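Local coordinates for protein LysR family transcriptional regulator (Vibrio vulnificus, PDB 5B7H) that probably acts as a DNA-binding LysR-family transcription factor of the peroxide-sensing OxyR type, of which this chain is the regulatory domain, at residues Q87-M92 against I165-I170; I23-P28 against A190-G195; K107-P112 against L135-K140; L118-H123 against P143-S148. The protein carries 1 engineered substitution. One frame throughout, in Å; residues are numbered along the deposited sequence.

Interaction 1: Q87-M92 against I165-I170; sequences QDPFKM and IPQMAI
The edge of the central mixed sheet, where strand 163-166 pairs antiparallel with strand 81-95 and then turns directly into helix 167-171, is held by Lys91, Asp88 and Pro89 against Ile165, Gln167 and Met168. Lys91 and Ile165 form the hydrogen-bonded pair: Lys91 N lies 2.9 Å from Ile165 O (N-H...O angle 171°), and the return bond from Ile165 N to Lys91 O is nearly as straight (166°). One step on, Phe90 and Pro166 make a non-hydrogen-bonded pair, with a CA-CA spacing of 4.6 Å. Pro166 is the N-cap of the helix, and strand 81-95 reaches the amides that follow it. Gln167 N donates to Pro89 O at 2.8 Å, and Met168 N donates to Asp88 OD1 at 2.9 Å, meeting the syn lone pair of the carboxylate. The Met168 side chain crosses that of Asp88 at about a right angle, bringing its CG to 3.4 Å from Asp88 OD2, while Pro166 CB touches the same oxygen at 3.2 Å. On the other side of the sheet from Phe90, the bent chain of Lys91 brings NZ to 2.9 Å from Gln167 OE1, and Ile170 CD1 packs against Lys91 CG. Phe90 itself is covered by helix 124-132. Since Asp88 OD2 also makes a salt bridge to Arg192, this buried carboxylate is shared between a helix amino terminus and a guanidinium; both should stabilise its negative charge, and the helix start receives an acceptor that the proline ring at its N-cap cannot offer.

Interaction 2: I23-P28 against A190-G195; sequences IPTIAP and AYRDIG. With SO4 (sulfate ion), chain C.
In this regulatory domain of periplasmic-binding-protein type, the loop leading from strand 16-22 into helix 27-41 meets strand 180-198 beside a bound sulfate, with Thr25 and Arg192 carrying the contact. Arg192 takes hold of Thr25 end-on through two nitrogens. Arg192 NH2 donates to Thr25 O at 2.9 Å, in the guanidinium plane but well above the plane of the carbonyl, and Arg192 NH1 donates to Thr25 OG1 at 2.9 Å, again close to the guanidinium plane. Full extension from CG to NE (chi2 -180°, chi3 180°) carries the buried group across from its strand, while NE on the same guanidinium forms a salt bridge with Asp88.

Thr25 relays this grip to the anion. Its OG1, set between the backbone N and the carbonyl carbon (chi1 62°), donates to sulfate O3 at 2.7 Å while accepting from Arg192, and Thr25 N also donates to that O3 at 2.9 Å. Arg192 is therefore a second-shell residue that fixes the first-shell threonine. The sulfate, probably from the crystallisation liquor, is also bound by His123 and by the backbone N atoms of Leu125 and the engineered Ser124. Isoleucines flank the polar core: Ile23 CD1 lies 3.4 Å from sulfate O3, Ile26 runs antiparallel past the arginine with its CG1 3.6 Å from Arg192 NH2, and in an apolar contact Ile26 CD1 meets Ile194 CD1 tip to tip at 3.8 Å.

Interaction 3: K107-P112 against L135-K140; sequences KYDDLP and LTDKEK
Apolar packing comes from Tyr108 and Leu135, whose side chains cross at a slant. Leu135 CD1 sits over one face of the Tyr108 ring in a CH-pi contact, 3.9 Å from the centroid and 15° off the normal, displaced somewhat toward the rim; Leu135 CA approaches Tyr108 CE2 at 3.6 Å. The phenol end is held from outside the pair, OH bonding to Cys133 O. The direct hydrogen bond is made by Lys140: CD is turned aside at chi2 (-52°) and the chain is extended beyond it; Lys140 NZ donates to Leu111 O at 2.7 Å, with CE 3.3 Å from Tyr108 O. Asp113 adds a salt bridge to the same ammonium. Both segments are loops containing 3-10 turns, one before and one after helix 124-132, and Asp137 forms an Asx turn, its OD2 accepting from Glu139 N at 3.0 Å. Water-mediated links complete the set. One water accepts from Lys140 NZ at 2.8 Å and lies beside Asp109 O. A second donates to both Asp109 OD2, at 2.6 Å, and Asp137 OD1, spanning two like-charged carboxylates whose nearest oxygens stand 4.4 Å apart.

Interaction 4: L118-H123 against P143-S148; sequences LLEKEH and PFSATS. With SO4 (sulfate ion), chain C.
Two edges of the His123 imidazole are engaged: ND1 donates to sulfate O4 at a short 2.5 Å, and NE2 has a water, also in the ring plane, at 2.6 Å. Thr147 O approaches this ring obliquely from the facing segment, and the water at NE2 is shared with Glu120 OE1. The second flat group is the carboxylate of Glu120, whose side chain lies beside that of Thr147, pointing the same way, with Thr147 CG2 3.6 Å from Glu120 OE2. Lower in the chain, Glu120 CG is pressed against Ser145 CB at 3.4 Å.

The backbones are joined by a single beta bridge between Leu119 and Ala146, in segments that otherwise lack regular structure. Ala146 N donates to Leu118 O at 3.0 Å, and Glu120 N donates to Ala146 O at 2.9 Å; the CA of Leu119 adds a C-H...O contact to Ala146 O. Leu119 CD2 lies against the Ser148 backbone, 3.4 Å from Ser148 C. A water also joins Leu118 N to Phe144 O.

Thr147 OG1 and Ser148 OG face outward to Glu51 of the second subunit, and Ser148 caps helix 149-157. The bridge thus ties a dimer-facing loop to the segment carrying His123. That histidine adds a side-chain donor to the backbone N-H groups of Leu125 and Ser124 at the start of helix 124-132. Such a cluster of donors is suited to an anion, and engineered Ser124 replaces a cysteine, probably the peroxidatic one of OxyR-type regulators, consistent with a peroxide-sensing site here.

Overall arrangement
All four contacts lie in one LysR substrate-binding domain, and interactions 1, 3 and 4 fall within the long span that separates the two segments of interaction 2. Interactions 1 and 2, with centres about 8 Å apart, share adjacent strands 81-95 and 180-198 and are coupled by the Asp88-Arg192 salt bridge. Interaction 4, about 16 Å from interaction 2 between centres, binds the same sulfate, and both reach the second subunit. Interaction 3 is peripheral, its centre about 24 Å from that of interaction 2; its segments alternate with those of interaction 4 around helix 124-132. Interactions 1, 2 and 4 place the sheet edge, the sulfate site and residues facing the second subunit next to one another.

Interaction 1: Q87-M92 against I165-I170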
# COMPACT_ATOMS: atom_id res chain seq x y z
N GLN A 87 -19.61 -4.29 -7.68
CA GLN A 87 -19.44 -5.17 -6.54
C GLN A 87 -18.07 -5.84 -6.68
O GLN A 87 -17.69 -6.21 -7.80
CB GLN A 87 -20.56 -6.24 -6.55
CG GLN A 87 -21.97 -5.68 -6.22
CD GLN A 87 -22.52 -4.80 -7.33
OE1 GLN A 87 -22.59 -5.22 -8.50
NE2 GLN A 87 -22.89 -3.54 -6.99
N ASP A 88 -17.37 -6.01 -5.57
CA ASP A 88 -16.02 -6.56 -5.52
C ASP A 88 -16.11 -7.78 -4.62
O ASP A 88 -16.30 -7.64 -3.41
CB ASP A 88 -15.11 -5.46 -4.94
CG ASP A 88 -13.61 -5.81 -4.87
OD1 ASP A 88 -13.08 -6.62 -5.68
OD2 ASP A 88 -12.97 -5.19 -3.97
N PRO A 89 -16.04 -8.98 -5.17
CA PRO A 89 -16.17 -10.19 -4.36
C PRO A 89 -15.07 -10.34 -3.32
O PRO A 89 -13.96 -9.85 -3.51
CB PRO A 89 -16.07 -11.32 -5.39
CG PRO A 89 -16.48 -10.70 -6.64
CD PRO A 89 -15.97 -9.27 -6.60
N PHE A 90 -15.38 -11.08 -2.25
CA PHE A 90 -14.39 -11.47 -1.25
C PHE A 90 -13.96 -12.90 -1.48
O PHE A 90 -14.77 -13.77 -1.87
CB PHE A 90 -14.98 -11.39 0.16
CG PHE A 90 -15.13 -9.99 0.69
CD1 PHE A 90 -16.34 -9.49 1.04
CD2 PHE A 90 -14.02 -9.18 0.82
CE1 PHE A 90 -16.47 -8.18 1.53
CE2 PHE A 90 -14.16 -7.87 1.32
CZ PHE A 90 -15.39 -7.39 1.67
N LYS A 91 -12.69 -13.17 -1.24
CA LYS A 91 -12.19 -14.53 -1.16
C LYS A 91 -11.46 -14.69 0.16
O LYS A 91 -11.19 -13.72 0.86
CB LYS A 91 -11.20 -14.79 -2.28
CG LYS A 91 -11.82 -14.70 -3.69
CD LYS A 91 -12.74 -15.86 -3.90
CE LYS A 91 -12.95 -16.08 -5.40
NZ LYS A 91 -13.78 -15.01 -5.91
N MET A 92 -11.19 -15.93 0.53
CA MET A 92 -10.25 -16.18 1.61
C MET A 92 -8.94 -16.67 1.03
O MET A 92 -8.88 -17.21 -0.08
CB MET A 92 -10.84 -17.19 2.61
CG MET A 92 -12.15 -16.69 3.21
SD MET A 92 -12.75 -17.70 4.57
CE MET A 92 -11.48 -17.32 5.79
N ILE A 165 -9.80 -11.31 1.46
CA ILE A 165 -9.13 -10.45 0.47
C ILE A 165 -10.12 -10.04 -0.62
O ILE A 165 -10.84 -10.90 -1.13
CB ILE A 165 -7.95 -11.18 -0.20
CG1 ILE A 165 -6.91 -11.57 0.86
CG2 ILE A 165 -7.25 -10.27 -1.20
CD1 ILE A 165 -6.43 -10.35 1.66
N PRO A 166 -10.14 -8.79 -1.05
CA PRO A 166 -11.01 -8.42 -2.17
C PRO A 166 -10.45 -8.89 -3.50
O PRO A 166 -9.23 -8.93 -3.73
CB PRO A 166 -11.03 -6.88 -2.09
CG PRO A 166 -9.72 -6.50 -1.48
CD PRO A 166 -9.34 -7.66 -0.53
N GLN A 167 -11.39 -9.24 -4.38
CA GLN A 167 -11.05 -9.74 -5.69
C GLN A 167 -10.18 -8.79 -6.46
O GLN A 167 -9.24 -9.22 -7.15
CB GLN A 167 -12.31 -10.06 -6.50
CG GLN A 167 -11.97 -10.84 -7.79
CD GLN A 167 -11.37 -12.21 -7.51
OE1 GLN A 167 -11.88 -12.94 -6.66
NE2 GLN A 167 -10.32 -12.56 -8.24
N MET A 168 -10.41 -7.46 -6.32
CA MET A 168 -9.57 -6.57 -7.12
C MET A 168 -8.10 -6.67 -6.74
O MET A 168 -7.22 -6.41 -7.57
CB MET A 168 -10.08 -5.13 -7.08
CG MET A 168 -10.07 -4.53 -5.67
SD MET A 168 -10.43 -2.73 -5.68
CE MET A 168 -12.14 -2.74 -6.26
N ALA A 169 -7.80 -7.00 -5.48
CA ALA A 169 -6.39 -7.18 -5.11
C ALA A 169 -5.80 -8.41 -5.78
O ALA A 169 -4.64 -8.37 -6.25
CB ALA A 169 -6.27 -7.25 -3.58
N ILE A 170 -6.56 -9.51 -5.80
CA ILE A 170 -6.09 -10.72 -6.48
C ILE A 170 -5.86 -10.44 -7.95
O ILE A 170 -4.82 -10.85 -8.52
CB ILE A 170 -7.12 -11.84 -6.29
CG1 ILE A 170 -7.28 -12.14 -4.81
CG2 ILE A 170 -6.64 -13.07 -7.03
CD1 ILE A 170 -8.41 -13.15 -4.54

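Interaction 2: I23-P28 against A190-G195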
# COMPACT_ATOMS: atom_id res chain seq x y z
N ILE A 23 -9.81 4.80 -0.60
CA ILE A 23 -9.35 4.03 0.57
C ILE A 23 -8.20 3.08 0.25
O ILE A 23 -8.02 2.64 -0.90
CB ILE A 23 -10.50 3.26 1.24
CG1 ILE A 23 -11.13 2.29 0.26
CG2 ILE A 23 -11.54 4.28 1.79
CD1 ILE A 23 -12.15 1.36 0.97
N PRO A 24 -7.41 2.71 1.27
CA PRO A 24 -6.21 1.90 1.00
C PRO A 24 -6.47 0.53 0.38
O PRO A 24 -5.56 0.02 -0.27
CB PRO A 24 -5.56 1.77 2.38
CG PRO A 24 -6.02 2.97 3.10
CD PRO A 24 -7.45 3.18 2.66
N THR A 25 -7.63 -0.12 0.61
CA THR A 25 -7.86 -1.45 0.00
C THR A 25 -8.52 -1.36 -1.37
O THR A 25 -8.93 -2.40 -1.92
CB THR A 25 -8.68 -2.36 0.93
OG1 THR A 25 -9.98 -1.81 1.18
CG2 THR A 25 -7.93 -2.56 2.26
N ILE A 26 -8.67 -0.15 -1.93
CA ILE A 26 -9.10 0.02 -3.31
C ILE A 26 -8.01 0.72 -4.12
O ILE A 26 -7.70 0.28 -5.24
CB ILE A 26 -10.43 0.82 -3.40
CG1 ILE A 26 -11.57 0.08 -2.69
CG2 ILE A 26 -10.76 1.09 -4.88
CD1 ILE A 26 -12.86 0.92 -2.68
N ALA A 27 -7.41 1.77 -3.56
CA ALA A 27 -6.54 2.67 -4.33
C ALA A 27 -5.43 1.97 -5.11
O ALA A 27 -5.26 2.30 -6.31
CB ALA A 27 -5.96 3.76 -3.42
N PRO A 28 -4.66 1.03 -4.54
CA PRO A 28 -3.54 0.44 -5.29
C PRO A 28 -4.00 -0.38 -6.48
O PRO A 28 -3.16 -0.72 -7.30
CB PRO A 28 -2.86 -0.48 -4.27
CG PRO A 28 -3.36 -0.04 -2.94
CD PRO A 28 -4.77 0.48 -3.18
N ALA A 190 -20.20 -13.56 -1.36
CA ALA A 190 -20.09 -12.37 -0.55
C ALA A 190 -19.20 -11.36 -1.26
O ALA A 190 -18.30 -11.73 -2.02
CB ALA A 190 -19.42 -12.69 0.74
N TYR A 191 -19.46 -10.09 -1.00
CA TYR A 191 -18.83 -9.03 -1.78
C TYR A 191 -18.99 -7.73 -1.02
O TYR A 191 -19.76 -7.65 -0.05
CB TYR A 191 -19.50 -8.94 -3.17
CG TYR A 191 -20.97 -8.51 -3.12
CD1 TYR A 191 -21.98 -9.47 -3.11
CD2 TYR A 191 -21.35 -7.17 -3.05
CE1 TYR A 191 -23.32 -9.08 -3.04
CE2 TYR A 191 -22.71 -6.77 -2.99
CZ TYR A 191 -23.67 -7.74 -2.99
OH TYR A 191 -25.00 -7.36 -2.93
N ARG A 192 -18.31 -6.68 -1.51
CA ARG A 192 -18.51 -5.31 -1.03
C ARG A 192 -18.95 -4.46 -2.22
O ARG A 192 -18.49 -4.65 -3.35
CB ARG A 192 -17.27 -4.68 -0.33
CG ARG A 192 -16.04 -4.67 -1.25
CD ARG A 192 -14.87 -4.06 -0.51
NE ARG A 192 -13.72 -4.07 -1.39
CZ ARG A 192 -12.57 -3.44 -1.15
NH1 ARG A 192 -12.40 -2.73 -0.04
NH2 ARG A 192 -11.59 -3.50 -2.04
N ASP A 193 -19.86 -3.52 -1.98
CA ASP A 193 -20.20 -2.51 -2.98
C ASP A 193 -19.09 -1.47 -3.06
O ASP A 193 -18.44 -1.13 -2.07
CB ASP A 193 -21.48 -1.78 -2.59
CG ASP A 193 -22.74 -2.53 -2.91
OD1 ASP A 193 -22.79 -3.38 -3.85
OD2 ASP A 193 -23.76 -2.25 -2.21
N ILE A 194 -18.84 -0.97 -4.26
CA ILE A 194 -17.92 0.12 -4.49
C ILE A 194 -18.76 1.29 -4.98
O ILE A 194 -19.63 1.12 -5.85
CB ILE A 194 -16.91 -0.28 -5.58
CG1 ILE A 194 -16.20 -1.61 -5.22
CG2 ILE A 194 -15.90 0.89 -5.83
CD1 ILE A 194 -15.45 -1.56 -3.96
N GLY A 195 -18.48 2.48 -4.46
CA GLY A 195 -19.26 3.61 -4.92
C GLY A 195 -18.47 4.90 -4.97
O GLY A 195 -17.38 5.00 -4.42
S SO4 C . -9.65 0.17 4.17
O1 SO4 C . -10.81 1.06 4.60
O2 SO4 C . -10.00 -1.20 4.64
O3 SO4 C . -9.51 0.30 2.74
O4 SO4 C . -8.45 0.64 4.83

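Interaction 3: K107-P112 against L135-K140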
# COMPACT_ATOMS: atom_id res chain seq x y z
N LYS A 107 -15.22 -24.01 7.00
CA LYS A 107 -16.28 -23.84 7.98
C LYS A 107 -15.62 -23.17 9.18
O LYS A 107 -14.63 -23.70 9.70
CB LYS A 107 -16.84 -25.21 8.38
CG LYS A 107 -17.97 -25.17 9.36
CD LYS A 107 -18.34 -26.61 9.77
CE LYS A 107 -19.69 -26.68 10.45
NZ LYS A 107 -19.71 -25.96 11.74
N TYR A 108 -16.13 -22.01 9.59
CA TYR A 108 -15.42 -21.24 10.62
C TYR A 108 -15.27 -22.04 11.91
O TYR A 108 -14.24 -21.94 12.58
CB TYR A 108 -16.16 -19.95 10.93
CG TYR A 108 -16.25 -18.99 9.78
CD1 TYR A 108 -15.15 -18.70 8.99
CD2 TYR A 108 -17.45 -18.34 9.52
CE1 TYR A 108 -15.25 -17.78 7.94
CE2 TYR A 108 -17.56 -17.42 8.48
CZ TYR A 108 -16.46 -17.14 7.71
OH TYR A 108 -16.57 -16.25 6.64
N ASP A 109 -16.29 -22.82 12.28
CA ASP A 109 -16.25 -23.57 13.54
C ASP A 109 -15.12 -24.59 13.57
O ASP A 109 -14.70 -25.00 14.66
CB ASP A 109 -17.58 -24.31 13.79
CG ASP A 109 -17.71 -24.79 15.22
OD1 ASP A 109 -17.97 -25.99 15.43
OD2 ASP A 109 -17.47 -23.96 16.14
N ASP A 110 -14.64 -25.03 12.41
CA ASP A 110 -13.56 -26.01 12.36
C ASP A 110 -12.17 -25.39 12.32
O ASP A 110 -11.18 -26.13 12.44
CB ASP A 110 -13.72 -26.92 11.14
CG ASP A 110 -14.95 -27.81 11.23
OD1 ASP A 110 -15.44 -28.23 10.15
OD2 ASP A 110 -15.42 -28.11 12.36
N LEU A 111 -12.07 -24.06 12.17
CA LEU A 111 -10.78 -23.39 12.18
C LEU A 111 -10.28 -23.34 13.62
O LEU A 111 -11.06 -23.38 14.56
CB LEU A 111 -10.93 -21.95 11.71
CG LEU A 111 -11.38 -21.76 10.27
CD1 LEU A 111 -11.48 -20.24 10.02
CD2 LEU A 111 -10.37 -22.39 9.31
N PRO A 112 -8.97 -23.23 13.82
CA PRO A 112 -8.47 -23.02 15.18
C PRO A 112 -8.90 -21.65 15.68
O PRO A 112 -9.08 -20.71 14.90
CB PRO A 112 -6.95 -23.07 15.01
CG PRO A 112 -6.71 -23.73 13.70
CD PRO A 112 -7.87 -23.34 12.84
N LEU A 135 -18.92 -14.06 9.52
CA LEU A 135 -18.06 -14.51 10.61
C LEU A 135 -18.65 -13.97 11.90
O LEU A 135 -18.49 -12.79 12.23
CB LEU A 135 -16.61 -14.04 10.39
CG LEU A 135 -15.62 -14.34 11.54
CD1 LEU A 135 -15.69 -15.85 11.84
CD2 LEU A 135 -14.23 -13.89 11.17
N THR A 136 -19.33 -14.83 12.66
CA THR A 136 -19.91 -14.39 13.92
C THR A 136 -19.16 -14.90 15.14
O THR A 136 -19.39 -14.37 16.24
CB THR A 136 -21.38 -14.81 13.99
OG1 THR A 136 -21.45 -16.23 13.94
CG2 THR A 136 -22.13 -14.25 12.78
N ASP A 137 -18.25 -15.86 15.00
CA ASP A 137 -17.53 -16.41 16.16
C ASP A 137 -16.25 -15.62 16.40
O ASP A 137 -15.23 -15.86 15.74
CB ASP A 137 -17.22 -17.88 15.96
CG ASP A 137 -16.64 -18.53 17.21
OD1 ASP A 137 -16.52 -19.77 17.22
OD2 ASP A 137 -16.31 -17.81 18.20
N LYS A 138 -16.31 -14.69 17.37
CA LYS A 138 -15.18 -13.81 17.64
C LYS A 138 -13.95 -14.56 18.13
O LYS A 138 -12.84 -14.04 17.99
CB LYS A 138 -15.57 -12.78 18.72
CG LYS A 138 -16.44 -11.63 18.20
CD LYS A 138 -16.99 -10.76 19.36
CE LYS A 138 -16.31 -11.10 20.70
NZ LYS A 138 -16.82 -10.29 21.86
N GLU A 139 -14.12 -15.76 18.68
CA GLU A 139 -12.97 -16.52 19.14
C GLU A 139 -12.04 -16.93 18.01
O GLU A 139 -10.88 -17.27 18.28
CB GLU A 139 -13.40 -17.76 19.93
CG GLU A 139 -13.77 -17.44 21.36
CD GLU A 139 -14.03 -18.70 22.18
OE1 GLU A 139 -14.95 -19.47 21.83
OE2 GLU A 139 -13.32 -18.91 23.19
N LYS A 140 -12.53 -16.94 16.78
CA LYS A 140 -11.66 -17.31 15.68
C LYS A 140 -10.75 -16.18 15.27
O LYS A 140 -9.86 -16.39 14.43
CB LYS A 140 -12.46 -17.80 14.46
CG LYS A 140 -13.39 -18.99 14.77
CD LYS A 140 -12.62 -20.09 15.46
CE LYS A 140 -13.50 -21.31 15.77
NZ LYS A 140 -12.71 -22.35 16.50
O HOH W 1 -14.76 -24.11 17.36
O HOH W 2 -17.74 -21.46 15.57

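Interaction 4: L118-H123 against P143-S148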
# COMPACT_ATOMS: atom_id res chain seq x y z
N LEU A 118 -7.31 -9.94 10.84
CA LEU A 118 -8.10 -8.85 10.26
C LEU A 118 -7.38 -7.53 10.45
O LEU A 118 -6.62 -7.37 11.40
CB LEU A 118 -9.46 -8.67 10.96
CG LEU A 118 -10.33 -9.93 10.84
CD1 LEU A 118 -11.53 -9.83 11.78
CD2 LEU A 118 -10.81 -10.17 9.39
N LEU A 119 -7.62 -6.59 9.52
CA LEU A 119 -7.18 -5.23 9.74
C LEU A 119 -7.89 -4.61 10.95
O LEU A 119 -9.03 -4.96 11.31
CB LEU A 119 -7.50 -4.34 8.53
CG LEU A 119 -6.78 -4.76 7.26
CD1 LEU A 119 -7.40 -4.06 6.04
CD2 LEU A 119 -5.24 -4.42 7.32
N GLU A 120 -7.21 -3.65 11.58
CA GLU A 120 -7.82 -2.81 12.62
C GLU A 120 -9.06 -2.05 12.05
O GLU A 120 -9.20 -1.86 10.85
CB GLU A 120 -6.82 -1.73 13.03
CG GLU A 120 -5.55 -2.19 13.67
CD GLU A 120 -4.67 -1.00 14.12
OE1 GLU A 120 -4.89 0.12 13.58
OE2 GLU A 120 -3.78 -1.19 15.00
N LYS A 121 -9.85 -1.42 12.96
CA LYS A 121 -11.22 -0.91 12.67
C LYS A 121 -11.26 0.36 11.81
O LYS A 121 -12.26 0.58 11.09
CB LYS A 121 -11.97 -0.66 13.98
CG LYS A 121 -12.07 -1.89 14.92
CD LYS A 121 -12.02 -3.24 14.14
CE LYS A 121 -12.38 -4.44 15.07
NZ LYS A 121 -12.67 -5.77 14.40
N GLU A 122 -10.20 1.16 11.76
CA GLU A 122 -10.21 2.29 10.82
C GLU A 122 -10.39 1.83 9.37
O GLU A 122 -10.79 2.64 8.51
CB GLU A 122 -8.94 3.16 10.95
CG GLU A 122 -9.00 4.11 12.17
CD GLU A 122 -10.06 5.20 12.01
OE1 GLU A 122 -10.13 5.79 10.90
OE2 GLU A 122 -10.84 5.44 12.96
N HIS A 123 -10.20 0.52 9.12
CA HIS A 123 -10.30 -0.09 7.81
C HIS A 123 -11.70 -0.67 7.57
O HIS A 123 -12.22 -1.54 8.31
CB HIS A 123 -9.23 -1.16 7.64
CG HIS A 123 -7.85 -0.62 7.86
ND1 HIS A 123 -7.11 -0.02 6.87
CD2 HIS A 123 -7.10 -0.55 8.99
CE1 HIS A 123 -5.96 0.39 7.38
NE2 HIS A 123 -5.93 0.07 8.66
N PRO A 143 -6.04 -11.88 18.04
CA PRO A 143 -6.02 -10.56 18.68
C PRO A 143 -4.98 -9.58 18.13
O PRO A 143 -5.10 -8.38 18.43
CB PRO A 143 -5.70 -10.89 20.14
CG PRO A 143 -5.05 -12.26 20.10
CD PRO A 143 -5.74 -12.98 18.98
N PHE A 144 -4.02 -10.02 17.33
CA PHE A 144 -3.07 -9.08 16.74
C PHE A 144 -3.68 -8.55 15.44
O PHE A 144 -3.85 -9.30 14.47
CB PHE A 144 -1.74 -9.77 16.49
CG PHE A 144 -0.70 -8.86 15.90
CD1 PHE A 144 -0.52 -8.76 14.51
CD2 PHE A 144 0.05 -8.06 16.75
CE1 PHE A 144 0.45 -7.91 14.02
CE2 PHE A 144 1.00 -7.21 16.25
CZ PHE A 144 1.18 -7.12 14.91
N SER A 145 -4.01 -7.27 15.43
CA SER A 145 -4.62 -6.66 14.26
C SER A 145 -3.58 -6.20 13.26
O SER A 145 -2.55 -5.63 13.64
CB SER A 145 -5.46 -5.47 14.67
OG SER A 145 -6.48 -5.88 15.57
N ALA A 146 -3.88 -6.40 11.99
CA ALA A 146 -3.03 -5.94 10.91
C ALA A 146 -3.29 -4.47 10.62
O ALA A 146 -4.35 -3.92 10.93
CB ALA A 146 -3.26 -6.75 9.61
N THR A 147 -2.29 -3.82 10.04
CA THR A 147 -2.38 -2.40 9.74
C THR A 147 -2.25 -2.07 8.25
O THR A 147 -2.36 -0.90 7.88
CB THR A 147 -1.34 -1.65 10.58
OG1 THR A 147 -0.14 -2.45 10.56
CG2 THR A 147 -1.81 -1.64 12.02
N SER A 148 -2.07 -3.06 7.38
CA SER A 148 -2.15 -2.82 5.94
C SER A 148 -2.52 -4.14 5.27
O SER A 148 -2.23 -5.24 5.79
CB SER A 148 -0.81 -2.28 5.37
OG SER A 148 0.18 -3.30 5.31
S SO4 C . -9.65 0.17 4.17
O1 SO4 C . -10.81 1.06 4.60
O2 SO4 C . -10.00 -1.20 4.64
O3 SO4 C . -9.51 0.30 2.74
O4 SO4 C . -8.45 0.64 4.83
O HOH W 3 -6.44 -9.97 13.61
O HOH W 4 -4.12 0.55 10.51